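PDB 6DRU: glycosyl hydrolases family 31 family protein from Aspergillus niger, which catalyses the hydrolytic release of alpha-xylose from the non-reducing terminal glucose of xyloglucan oligosaccharides. Local coordinates for residues P243-D247 with F248-Y252; A336-A340 with N341-S345; E404-E407 with N408-Q411; P626-S629 with Q630-S634; P676-W680 with W681-T685. All coordinates share one frame; numbering follows the deposited sequence.

Interaction 1. Residues P243-D247 with F248-Y252; sequences PAPPD and FSLGY
Ser-249 turns both its backbone N and its hydroxyl onto the carbonyl oxygen of Pro-246, so one acceptor carries two hydrogen bonds. The hydroxyl approaches in the carbonyl plane, with Ser-249 OG 2.5 Å from Pro-246 O; the amide comes from above that plane on a rather bent bond. The side chain can reach back because OG stands between the backbone N and the carbonyl carbon (chi1 62°). A second backbone bond, Leu-250 N to Asp-247 O at 3.2 Å, and a third from Gly-251 N to Phe-248 O continue the i+3 pattern of a short 3-10 turn.

Apolar contacts flank these bonds. Pro-246 CB and CG meet the CE1 corner of the Phe-248 ring obliquely, Pro-246 CG 3.5 Å from Phe-248 CE1. More loosely, Pro-245 CG faces Leu-250 CD2 at 4.2 Å, and Pro-245 CB rests near the serine hydroxyl.

The turn links helix 228-239 to strand 252-254 of the TIM-barrel domain. Pro-245 and Leu-250 both pack on Phe-603 of helix 596-609, while Arg-592 of helix 582-594 bonds to the Leu-250 carbonyl just before the strand begins.

Interaction 2. Residues A336-A340 with N341-S345; sequences AALQA and NGLLS
Leu-338 and Leu-343 form the apolar half of a Schellman motif that ends helix 335-340. Their side chains cross at about a right angle, Leu-338 CD2 lying 3.8 Å from Leu-343 CB. The polar half is the six-to-one bond from Leu-343 N to Leu-338 O, 3.0 Å long and in the carbonyl plane, joined by a weak five-to-two bond from Gly-342 N to Gln-339 O. Gly-342 supplies the positive phi (62°) that turns the chain back over the helix end.

Leu-344 adds a second perpendicular crossing: its CD2 comes to 3.7 Å from Leu-338 CB, and its other methyl, CD1, rests 4.0 Å from Gln-339 NE2. Leu-338 is therefore touched by two successive leucines, one at its CD2 branch and one at its CB. Leu-338 and Leu-343 also pack on Phe-375 of helix 370-385, and Leu-344 on Val-328 of strand 319-328, which seats the cap in the TIM-barrel domain.

Asn-341, with CG set beside its own backbone N (chi1 -68°), gives one acceptor two donors: Asn-341 ND2 at 2.9 Å and Asn-341 N at 3.1 Å reach Ala-337 O from opposite faces of its carbonyl plane.

Interaction 3. Residues E404-E407 with N408-Q411; sequences EAYE and NNGQ. With BGC (beta-D-glucopyranose), chain F; GAL (beta-D-galactopyranose), chain B.
Glu-404 and Asn-409 come together at the O3/O4 edge of a glucose unit, Glu-404 CG lying 3.9 Å from Asn-409 ND2, and both side chains seize the same sugar hydroxyl. O4 of the glucose donates to Glu-404 OE2 at 2.6 Å and accepts from Asn-409 ND2 at 3.1 Å on a fairly straight bond (160°). Tyr-406 reaches the neighbouring O3 with its hydroxyl, but the placement of O3 against the Asn-409 amide is doubtful in the model, so that bond is less certain. Glu-404 CB sits over the centre of one face of the Tyr-406 ring, 3.6 Å above its plane.

Behind this shell, the type II turn from Asn-408 to Gln-411 presents Asn-409. Its CG is anti to the backbone N (chi1 -165°), which sends the amide toward the sugar. At the start of the turn, Asn-408 N bonds to Glu-407 OE1 at 3.2 Å, and a water links Glu-407 O to Asn-408 ND2. Neighbouring subunits complete the setting: Lys-119 of one forms a salt bridge with Glu-404 OE1 and Arg-363 of another bonds to Asn-408 OD1.

The Glu-404 side chain lies about 4 Å from that of Asp-487, the likely proton donor, and about 6 Å from a bound xylose. A glucose O4 that both donates and accepts behaves as an unsubstituted hydroxyl, consistent with recognition of the non-reducing terminal glucose next to the cleavage site.

Interaction 4. Residues P626-S629 with Q630-S634; sequences PKIS and QLVSS
Leu-631 folds back over the carbonyl of Lys-627 in the short helix 628-633 of the C-terminal domain, a local contact across one helical turn. Its CB sits 3.7 Å from Lys-627 O and equally far from Ile-628 O, between two successive carbonyls of the preceding turn. CG, held beside the backbone N with chi1 at -70°, leans over Lys-627 O, and CD1 carries on past the same oxygen at 3.5 Å. The branch thus lies along the acceptor that its own amide uses, for Leu-631 N donates to Lys-627 O at 3.2 Å. Beyond the helix, this leucine also packs on Ser-636.

The adjoining step of the helix repeats the pattern with beta-branched residues on both sides. Val-632 N bonds to Ile-628 O, and the two side chains meet through their CG2 methyls, 4.1 Å apart. Ile-628 in turn rests on Pro-667 and Val-632 on Gln-148, whose amide also bonds to Ser-629 O. The helix is thereby joined to the loops that hold Pro-667 and Gln-148. Lys-627, whose end leads away from the turn, has its main polar partner in the carbonyl of Gly-689.

Where the helix finishes, two serine hydroxyls and a backbone amide converge on one acceptor: Ser-634 OG at 3.0 Å, Ser-633 OG at 3.2 Å and Ser-634 N at 3.1 Å all donate to Gln-630 O.

Interaction 5. Residues P676-W680 with W681-T685; sequences PWTYW and WTNET. With NAG (2-acetamido-2-deoxy-beta-D-glucopyranose), chain K.
Trp-680 drives the edge of its indole into a face of Trp-681: Trp-680 CD1 stands 3.5 Å above the Trp-681 plane, and the planes are 75° apart in a T-shaped pair. Trp-681 in turn offers its own edge to Tyr-679, with Trp-681 CD1 3.7 Å from Tyr-679 CZ and the five-membered ring displaced from the centre of the tyrosine face. Near the plane of the Tyr-679 ring, at its edge, lie the hydroxyl and methyl of Thr-682, the closer being Thr-682 OG1 at 3.5 Å from Tyr-679 CD2. Trp-681 also stacks with His-700, and Trp-680 makes a cation-pi contact with Arg-709.

These three consecutive aromatics form a cluster at the start of the chain reversal. Tyr-679 and Trp-680 carry CG anti to the backbone N, whereas Trp-681 carries it beside its N (chi1 -53°), which sets the indole face to Trp-680 and edge to Tyr-679. Carbonyls of the same domain hold the polar ends: Tyr-679 OH bonds to Pro-695 O and Trp-681 NE1 to Ile-701 O.

Backbone bonds close the turn, Tyr-679 N to Glu-684 O at 2.8 Å and Asn-683 N to Tyr-679 O at 2.9 Å. Thr-682 OG1 accepts from Glu-684 N at 3.3 Å, an ST turn, and Asn-683 follows with a positive phi (61°). Thr-678 and Thr-685 lie side by side as a non-hydrogen-bonded pair.

The whole is an antiparallel beta hairpin at the edge of the C-terminal domain sheet, bearing an Asn-Glu-Thr glycosylation sequon whose Asn-683 ND2 is covalently linked to N-acetylglucosamine.

Along the chain the five contacts follow one another in series; none nests in or crosses another, and each lies within one continuous stretch. Interaction 1 turns the chain into the first strand of the TIM-barrel domain, interaction 2 ends a helix at its periphery, and interaction 3 shapes a loop after strand 391-394 beside the bound sugars. Interactions 2 and 3, about 10 Å apart at their nearest atoms, both touch the same neighbouring subunit. Interaction 4 then forms a short helix and interaction 5 a hairpin of the C-terminal domain, about 8 Å apart at their nearest atoms. They lie across the chain's centre from interaction 2, about 53 and 60 Å away between centres.

Interaction 1. Residues P243-D247 with F248-Y252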
# COMPACT_ATOMS: atom_id res chain seq x y z
N PRO A 243 -10.41 -13.93 -38.96
CA PRO A 243 -11.24 -13.73 -40.15
C PRO A 243 -10.43 -13.95 -41.42
O PRO A 243 -9.22 -14.19 -41.39
CB PRO A 243 -11.69 -12.28 -40.01
CG PRO A 243 -10.57 -11.63 -39.27
CD PRO A 243 -10.04 -12.66 -38.32
N ALA A 244 -11.12 -13.87 -42.56
CA ALA A 244 -10.32 -13.97 -43.77
C ALA A 244 -9.85 -12.58 -44.20
O ALA A 244 -10.65 -11.63 -44.20
CB ALA A 244 -11.11 -14.62 -44.89
N PRO A 245 -8.58 -12.43 -44.57
CA PRO A 245 -8.07 -11.11 -44.89
C PRO A 245 -8.59 -10.63 -46.25
O PRO A 245 -8.93 -11.46 -47.11
CB PRO A 245 -6.54 -11.32 -44.92
CG PRO A 245 -6.39 -12.73 -45.35
CD PRO A 245 -7.55 -13.47 -44.72
N PRO A 246 -8.66 -9.32 -46.46
CA PRO A 246 -9.00 -8.82 -47.80
C PRO A 246 -7.88 -9.14 -48.77
O PRO A 246 -6.70 -9.13 -48.42
CB PRO A 246 -9.15 -7.32 -47.58
CG PRO A 246 -8.32 -7.02 -46.39
CD PRO A 246 -8.42 -8.23 -45.50
N ASP A 247 -8.27 -9.44 -50.02
CA ASP A 247 -7.31 -9.95 -50.99
C ASP A 247 -6.19 -8.95 -51.26
O ASP A 247 -5.04 -9.36 -51.49
CB ASP A 247 -8.02 -10.31 -52.30
CG ASP A 247 -8.92 -11.53 -52.16
OD1 ASP A 247 -8.63 -12.38 -51.29
OD2 ASP A 247 -9.91 -11.63 -52.92
N PHE A 248 -6.49 -7.65 -51.23
CA PHE A 248 -5.47 -6.66 -51.56
C PHE A 248 -4.34 -6.65 -50.54
O PHE A 248 -3.20 -6.35 -50.89
CB PHE A 248 -6.11 -5.27 -51.67
CG PHE A 248 -6.33 -4.59 -50.35
CD1 PHE A 248 -7.45 -4.87 -49.59
CD2 PHE A 248 -5.41 -3.66 -49.87
CE1 PHE A 248 -7.65 -4.24 -48.37
CE2 PHE A 248 -5.61 -3.04 -48.66
CZ PHE A 248 -6.73 -3.33 -47.91
N SER A 249 -4.63 -6.98 -49.28
CA SER A 249 -3.61 -6.96 -48.23
C SER A 249 -2.54 -8.02 -48.42
O SER A 249 -1.50 -7.95 -47.76
CB SER A 249 -4.27 -7.13 -46.86
OG SER A 249 -4.94 -8.37 -46.76
N LEU A 250 -2.75 -9.00 -49.30
CA LEU A 250 -1.77 -10.05 -49.53
C LEU A 250 -0.70 -9.66 -50.53
O LEU A 250 0.18 -10.48 -50.83
CB LEU A 250 -2.48 -11.32 -50.01
CG LEU A 250 -3.56 -11.88 -49.08
CD1 LEU A 250 -4.24 -13.08 -49.72
CD2 LEU A 250 -2.97 -12.23 -47.73
N GLY A 251 -0.73 -8.43 -51.05
CA GLY A 251 0.22 -7.97 -52.04
C GLY A 251 1.43 -7.30 -51.44
O GLY A 251 1.89 -7.64 -50.35
N TYR A 252 1.96 -6.32 -52.18
CA TYR A 252 3.14 -5.58 -51.76
C TYR A 252 2.72 -4.31 -51.04
O TYR A 252 1.96 -3.51 -51.57
CB TYR A 252 4.02 -5.25 -52.97
CG TYR A 252 5.22 -4.40 -52.65
CD1 TYR A 252 6.32 -4.94 -51.99
CD2 TYR A 252 5.27 -3.07 -53.03
CE1 TYR A 252 7.43 -4.16 -51.71
CE2 TYR A 252 6.37 -2.29 -52.75
CZ TYR A 252 7.45 -2.84 -52.09
OH TYR A 252 8.55 -2.05 -51.81

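Interaction 2. Residues A336-A340 with N341-S345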
# COMPACT_ATOMS: atom_id res chain seq x y z
N ALA A 336 -9.99 19.36 -24.86
CA ALA A 336 -11.01 19.77 -23.90
C ALA A 336 -12.14 18.75 -23.81
O ALA A 336 -12.59 18.40 -22.72
CB ALA A 336 -11.56 21.15 -24.26
N ALA A 337 -12.61 18.26 -24.96
CA ALA A 337 -13.69 17.28 -24.96
C ALA A 337 -13.24 15.95 -24.36
O ALA A 337 -13.99 15.33 -23.59
CB ALA A 337 -14.21 17.07 -26.38
N LEU A 338 -12.03 15.50 -24.70
CA LEU A 338 -11.52 14.25 -24.14
C LEU A 338 -11.36 14.36 -22.63
O LEU A 338 -11.60 13.39 -21.90
CB LEU A 338 -10.19 13.90 -24.80
CG LEU A 338 -10.24 13.44 -26.25
CD1 LEU A 338 -8.87 13.60 -26.90
CD2 LEU A 338 -10.70 12.00 -26.32
N GLN A 339 -10.94 15.53 -22.15
CA GLN A 339 -10.75 15.72 -20.72
C GLN A 339 -12.08 15.78 -19.98
O GLN A 339 -12.23 15.20 -18.90
CB GLN A 339 -9.94 17.00 -20.47
CG GLN A 339 -9.42 17.14 -19.06
CD GLN A 339 -8.24 16.23 -18.79
OE1 GLN A 339 -8.39 15.18 -18.15
NE2 GLN A 339 -7.07 16.62 -19.27
N ALA A 340 -13.07 16.47 -20.57
CA ALA A 340 -14.33 16.70 -19.87
C ALA A 340 -15.16 15.43 -19.76
O ALA A 340 -15.82 15.20 -18.74
CB ALA A 340 -15.12 17.81 -20.57
N ASN A 341 -15.16 14.61 -20.81
CA ASN A 341 -15.95 13.39 -20.83
C ASN A 341 -15.21 12.19 -20.24
O ASN A 341 -15.71 11.06 -20.34
CB ASN A 341 -16.39 13.08 -22.26
CG ASN A 341 -17.39 14.09 -22.78
OD1 ASN A 341 -18.60 13.94 -22.60
ND2 ASN A 341 -16.89 15.14 -23.43
N GLY A 342 -14.06 12.41 -19.62
CA GLY A 342 -13.32 11.32 -18.99
C GLY A 342 -12.89 10.24 -19.95
O GLY A 342 -13.01 9.05 -19.64
N LEU A 343 -12.37 10.62 -21.12
CA LEU A 343 -11.93 9.67 -22.13
C LEU A 343 -10.41 9.51 -22.14
O LEU A 343 -9.87 8.92 -23.08
CB LEU A 343 -12.42 10.10 -23.51
CG LEU A 343 -13.90 10.48 -23.60
CD1 LEU A 343 -14.24 10.91 -25.02
CD2 LEU A 343 -14.78 9.33 -23.16
N LEU A 344 -9.72 10.02 -21.13
CA LEU A 344 -8.27 9.92 -21.04
C LEU A 344 -7.88 9.14 -19.80
O LEU A 344 -8.44 9.35 -18.72
CB LEU A 344 -7.62 11.30 -21.01
CG LEU A 344 -7.95 12.27 -22.14
CD1 LEU A 344 -7.36 13.64 -21.86
CD2 LEU A 344 -7.44 11.73 -23.47
N SER A 345 -6.91 8.24 -19.96
CA SER A 345 -6.27 7.64 -18.80
C SER A 345 -5.41 8.69 -18.10
O SER A 345 -5.13 9.76 -18.65
CB SER A 345 -5.42 6.44 -19.21
OG SER A 345 -4.32 6.84 -20.00

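Interaction 3. Residues E404-E407 with N408-Q411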
# COMPACT_ATOMS: atom_id res chain seq x y z
N GLU A 404 7.24 2.60 -25.04
CA GLU A 404 8.59 2.18 -24.71
C GLU A 404 8.67 1.72 -23.26
O GLU A 404 7.77 1.98 -22.45
CB GLU A 404 9.61 3.30 -24.95
CG GLU A 404 9.56 3.90 -26.34
CD GLU A 404 10.20 3.00 -27.38
OE1 GLU A 404 10.83 1.99 -27.00
OE2 GLU A 404 10.07 3.30 -28.59
N ALA A 405 9.76 1.02 -22.94
CA ALA A 405 10.02 0.54 -21.60
C ALA A 405 10.65 1.60 -20.71
O ALA A 405 11.08 1.28 -19.59
CB ALA A 405 10.91 -0.70 -21.64
N TYR A 406 10.73 2.83 -21.19
CA TYR A 406 11.25 3.95 -20.41
C TYR A 406 10.28 5.12 -20.52
O TYR A 406 9.54 5.25 -21.49
CB TYR A 406 12.64 4.38 -20.90
CG TYR A 406 12.76 4.46 -22.41
CD1 TYR A 406 12.38 5.61 -23.10
CD2 TYR A 406 13.26 3.39 -23.15
CE1 TYR A 406 12.49 5.69 -24.47
CE2 TYR A 406 13.37 3.46 -24.52
CZ TYR A 406 12.99 4.61 -25.18
OH TYR A 406 13.10 4.68 -26.55
N GLU A 407 10.29 5.96 -19.49
CA GLU A 407 9.45 7.15 -19.49
C GLU A 407 10.17 8.32 -20.15
O GLU A 407 11.36 8.24 -20.48
CB GLU A 407 9.04 7.52 -18.06
CG GLU A 407 7.73 6.88 -17.61
CD GLU A 407 6.52 7.48 -18.30
OE1 GLU A 407 6.66 8.52 -18.97
OE2 GLU A 407 5.42 6.90 -18.17
N ASN A 408 9.42 9.40 -20.36
CA ASN A 408 9.96 10.64 -20.95
C ASN A 408 10.42 10.39 -22.39
O ASN A 408 11.53 10.78 -22.78
CB ASN A 408 11.07 11.23 -20.09
CG ASN A 408 10.63 11.49 -18.67
OD1 ASN A 408 9.81 12.38 -18.41
ND2 ASN A 408 11.15 10.71 -17.73
N ASN A 409 9.57 9.74 -23.17
CA ASN A 409 9.88 9.45 -24.56
C ASN A 409 10.11 10.74 -25.33
O ASN A 409 9.56 11.80 -25.00
CB ASN A 409 8.74 8.64 -25.19
CG ASN A 409 9.14 8.01 -26.51
OD1 ASN A 409 10.31 8.04 -26.90
ND2 ASN A 409 8.17 7.44 -27.21
N GLY A 410 10.93 10.65 -26.38
CA GLY A 410 11.26 11.80 -27.19
C GLY A 410 12.34 12.70 -26.64
O GLY A 410 12.82 13.58 -27.37
N GLN A 411 12.74 12.51 -25.39
CA GLN A 411 13.78 13.33 -24.79
C GLN A 411 15.14 12.65 -24.99
O GLN A 411 15.25 11.65 -25.70
CB GLN A 411 13.46 13.59 -23.31
CG GLN A 411 12.16 14.37 -23.11
CD GLN A 411 11.89 14.71 -21.65
OE1 GLN A 411 10.86 14.34 -21.10
NE2 GLN A 411 12.82 15.42 -21.03
C2 BGC F . 12.73 6.64 -29.79
C3 BGC F . 11.54 5.97 -29.19
C4 BGC F . 10.27 6.37 -29.96
C5 BGC F . 10.46 6.15 -31.43
C6 BGC F . 9.25 6.68 -32.19
C1 BGC F . 12.77 6.28 -31.26
O2 BGC F . 13.94 6.20 -29.14
O3 BGC F . 11.43 6.35 -27.87
O4 BGC F . 9.18 5.59 -29.52
O5 BGC F . 11.61 6.84 -31.88
O6 BGC F . 9.59 6.85 -33.55
C1 GAL B . 18.73 10.71 -30.35
C2 GAL B . 19.14 12.14 -30.58
C3 GAL B . 18.65 13.14 -29.74
C4 GAL B . 17.19 12.88 -29.43
C5 GAL B . 16.91 11.42 -29.15
C6 GAL B . 15.42 11.24 -28.93
O2 GAL B . 20.54 12.23 -30.72
O3 GAL B . 19.00 14.40 -30.26
O4 GAL B . 16.39 13.31 -30.51
O5 GAL B . 17.33 10.64 -30.25
O6 GAL B . 15.13 9.86 -28.78
O HOH W 1 12.78 8.23 -18.17

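Interaction 4. Residues P626-S629 with Q630-S634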
# COMPACT_ATOMS: atom_id res chain seq x y z
N PRO A 626 13.26 -37.68 -35.70
CA PRO A 626 13.63 -37.77 -34.28
C PRO A 626 14.63 -36.72 -33.85
O PRO A 626 14.67 -36.38 -32.66
CB PRO A 626 14.22 -39.18 -34.16
CG PRO A 626 13.84 -39.89 -35.43
CD PRO A 626 13.75 -38.83 -36.47
N LYS A 627 15.43 -36.18 -34.77
CA LYS A 627 16.43 -35.19 -34.39
C LYS A 627 15.85 -33.81 -34.16
O LYS A 627 16.56 -32.96 -33.61
CB LYS A 627 17.52 -35.08 -35.47
CG LYS A 627 17.90 -36.40 -36.10
CD LYS A 627 19.29 -36.33 -36.70
CE LYS A 627 19.36 -37.00 -38.06
NZ LYS A 627 18.60 -36.21 -39.07
N ILE A 628 14.60 -33.56 -34.55
CA ILE A 628 14.05 -32.22 -34.42
C ILE A 628 13.72 -31.92 -32.96
O ILE A 628 13.83 -30.77 -32.52
CB ILE A 628 12.82 -32.06 -35.34
CG1 ILE A 628 13.28 -31.78 -36.77
CG2 ILE A 628 11.87 -30.98 -34.83
CD1 ILE A 628 12.20 -31.24 -37.67
N SER A 629 13.33 -32.94 -32.19
CA SER A 629 13.02 -32.72 -30.78
C SER A 629 14.18 -32.06 -30.05
O SER A 629 13.98 -31.17 -29.22
CB SER A 629 12.65 -34.04 -30.11
OG SER A 629 12.42 -33.86 -28.72
N GLN A 630 15.42 -32.49 -30.34
CA GLN A 630 16.56 -31.91 -29.64
C GLN A 630 16.97 -30.58 -30.27
O GLN A 630 17.44 -29.68 -29.57
CB GLN A 630 17.73 -32.89 -29.62
CG GLN A 630 18.99 -32.40 -28.89
CD GLN A 630 19.99 -31.64 -29.75
OE1 GLN A 630 19.69 -31.23 -30.88
NE2 GLN A 630 21.18 -31.42 -29.21
N LEU A 631 16.81 -30.44 -31.59
CA LEU A 631 17.14 -29.19 -32.25
C LEU A 631 16.27 -28.03 -31.78
O LEU A 631 16.69 -26.87 -31.87
CB LEU A 631 17.02 -29.33 -33.77
CG LEU A 631 18.05 -30.22 -34.47
CD1 LEU A 631 17.59 -30.57 -35.88
CD2 LEU A 631 19.40 -29.53 -34.50
N VAL A 632 15.07 -28.32 -31.28
CA VAL A 632 14.23 -27.26 -30.73
C VAL A 632 14.61 -26.95 -29.29
O VAL A 632 14.64 -25.78 -28.89
CB VAL A 632 12.74 -27.64 -30.86
CG1 VAL A 632 11.87 -26.59 -30.22
CG2 VAL A 632 12.37 -27.82 -32.32
N SER A 633 14.91 -27.98 -28.50
CA SER A 633 15.26 -27.75 -27.10
C SER A 633 16.53 -26.92 -26.98
O SER A 633 16.65 -26.06 -26.09
CB SER A 633 15.42 -29.07 -26.36
OG SER A 633 16.74 -29.58 -26.50
N SER A 634 17.50 -27.15 -27.86
CA SER A 634 18.76 -26.42 -27.85
C SER A 634 18.68 -25.09 -28.60
O SER A 634 19.67 -24.36 -28.64
CB SER A 634 19.88 -27.27 -28.45
OG SER A 634 19.57 -27.64 -29.78

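Interaction 5. Residues P676-W680 with W681-T685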
# COMPACT_ATOMS: atom_id res chain seq x y z
N PRO A 676 11.70 -35.82 -51.29
CA PRO A 676 10.50 -34.99 -51.36
C PRO A 676 10.77 -33.49 -51.47
O PRO A 676 9.90 -32.73 -51.89
CB PRO A 676 9.76 -35.32 -50.06
CG PRO A 676 10.72 -36.21 -49.25
CD PRO A 676 12.05 -36.15 -49.91
N TRP A 677 11.98 -33.06 -51.10
CA TRP A 677 12.31 -31.65 -51.06
C TRP A 677 12.89 -31.21 -52.40
O TRP A 677 13.91 -31.74 -52.84
CB TRP A 677 13.30 -31.35 -49.93
CG TRP A 677 12.75 -31.65 -48.56
CD1 TRP A 677 13.12 -32.67 -47.74
CD2 TRP A 677 11.75 -30.91 -47.86
NE1 TRP A 677 12.40 -32.61 -46.57
CE2 TRP A 677 11.55 -31.54 -46.62
CE3 TRP A 677 10.99 -29.77 -48.16
CZ2 TRP A 677 10.63 -31.07 -45.68
CZ3 TRP A 677 10.08 -29.30 -47.23
CH2 TRP A 677 9.91 -29.96 -46.00
N THR A 678 12.23 -30.25 -53.04
CA THR A 678 12.68 -29.69 -54.31
C THR A 678 13.12 -28.25 -54.08
O THR A 678 12.34 -27.42 -53.62
CB THR A 678 11.56 -29.74 -55.35
OG1 THR A 678 11.12 -31.09 -55.53
CG2 THR A 678 12.05 -29.18 -56.68
N TYR A 679 14.38 -27.97 -54.41
CA TYR A 679 14.89 -26.61 -54.29
C TYR A 679 14.23 -25.71 -55.33
O TYR A 679 14.05 -26.10 -56.49
CB TYR A 679 16.41 -26.59 -54.44
CG TYR A 679 17.05 -25.30 -53.98
CD1 TYR A 679 16.89 -24.85 -52.68
CD2 TYR A 679 17.84 -24.55 -54.84
CE1 TYR A 679 17.47 -23.68 -52.25
CE2 TYR A 679 18.43 -23.37 -54.42
CZ TYR A 679 18.25 -22.94 -53.12
OH TYR A 679 18.84 -21.78 -52.70
N TRP A 680 13.85 -24.50 -54.90
CA TRP A 680 13.04 -23.64 -55.75
C TRP A 680 13.81 -23.16 -56.98
O TRP A 680 13.24 -23.07 -58.07
CB TRP A 680 12.54 -22.44 -54.94
CG TRP A 680 11.56 -21.58 -55.68
CD1 TRP A 680 11.86 -20.51 -56.48
CD2 TRP A 680 10.14 -21.70 -55.69
NE1 TRP A 680 10.70 -19.96 -56.98
CE2 TRP A 680 9.63 -20.68 -56.51
CE3 TRP A 680 9.24 -22.58 -55.07
CZ2 TRP A 680 8.26 -20.51 -56.74
CZ3 TRP A 680 7.88 -22.42 -55.30
CH2 TRP A 680 7.41 -21.39 -56.13
N TRP A 681 15.09 -22.85 -56.82
CA TRP A 681 15.83 -22.17 -57.87
C TRP A 681 16.53 -23.13 -58.83
O TRP A 681 16.83 -22.73 -59.97
CB TRP A 681 16.86 -21.22 -57.25
CG TRP A 681 16.23 -20.28 -56.27
CD1 TRP A 681 16.39 -20.29 -54.92
CD2 TRP A 681 15.32 -19.22 -56.56
NE1 TRP A 681 15.65 -19.29 -54.35
CE2 TRP A 681 14.98 -18.62 -55.34
CE3 TRP A 681 14.75 -18.72 -57.74
CZ2 TRP A 681 14.10 -17.54 -55.26
CZ3 TRP A 681 13.89 -17.65 -57.66
CH2 TRP A 681 13.57 -17.07 -56.43
N THR A 682 16.81 -24.36 -58.41
CA THR A 682 17.47 -25.33 -59.27
C THR A 682 16.58 -26.51 -59.64
O THR A 682 16.97 -27.32 -60.49
CB THR A 682 18.75 -25.86 -58.61
OG1 THR A 682 18.40 -26.74 -57.53
CG2 THR A 682 19.58 -24.71 -58.06
N ASN A 683 15.41 -26.65 -59.01
CA ASN A 683 14.49 -27.77 -59.23
C ASN A 683 15.12 -29.11 -58.87
O ASN A 683 14.61 -30.16 -59.27
CB ASN A 683 13.96 -27.79 -60.66
CG ASN A 683 12.93 -26.72 -60.92
OD1 ASN A 683 12.06 -26.47 -60.08
ND2 ASN A 683 13.02 -26.08 -62.07
N GLU A 684 16.22 -29.09 -58.12
CA GLU A 684 16.87 -30.33 -57.71
C GLU A 684 16.19 -30.89 -56.48
O GLU A 684 15.77 -30.15 -55.58
CB GLU A 684 18.35 -30.08 -57.43
CG GLU A 684 19.11 -31.31 -56.95
CD GLU A 684 20.61 -31.16 -57.07
OE1 GLU A 684 21.07 -30.43 -57.97
OE2 GLU A 684 21.33 -31.77 -56.25
N THR A 685 16.08 -32.22 -56.42
CA THR A 685 15.41 -32.91 -55.33
C THR A 685 16.44 -33.46 -54.35
O THR A 685 17.53 -33.87 -54.75
CB THR A 685 14.53 -34.04 -55.86
OG1 THR A 685 15.35 -35.07 -56.42
CG2 THR A 685 13.57 -33.52 -56.91
C1 NAG K . 11.96 -25.10 -62.27
C2 NAG K . 12.58 -24.25 -63.36
C3 NAG K . 11.72 -23.09 -63.69
C4 NAG K . 10.31 -23.56 -64.00
C5 NAG K . 9.79 -24.44 -62.89
C6 NAG K . 8.43 -25.00 -63.28
C7 NAG K . 15.03 -24.23 -63.63
C8 NAG K . 14.92 -25.15 -64.82
N2 NAG K . 13.86 -23.81 -62.94
O3 NAG K . 12.29 -22.40 -64.78
O4 NAG K . 9.47 -22.43 -64.14
O5 NAG K . 10.68 -25.51 -62.68
O6 NAG K . 7.98 -25.87 -62.26
O7 NAG K . 16.12 -23.84 -63.26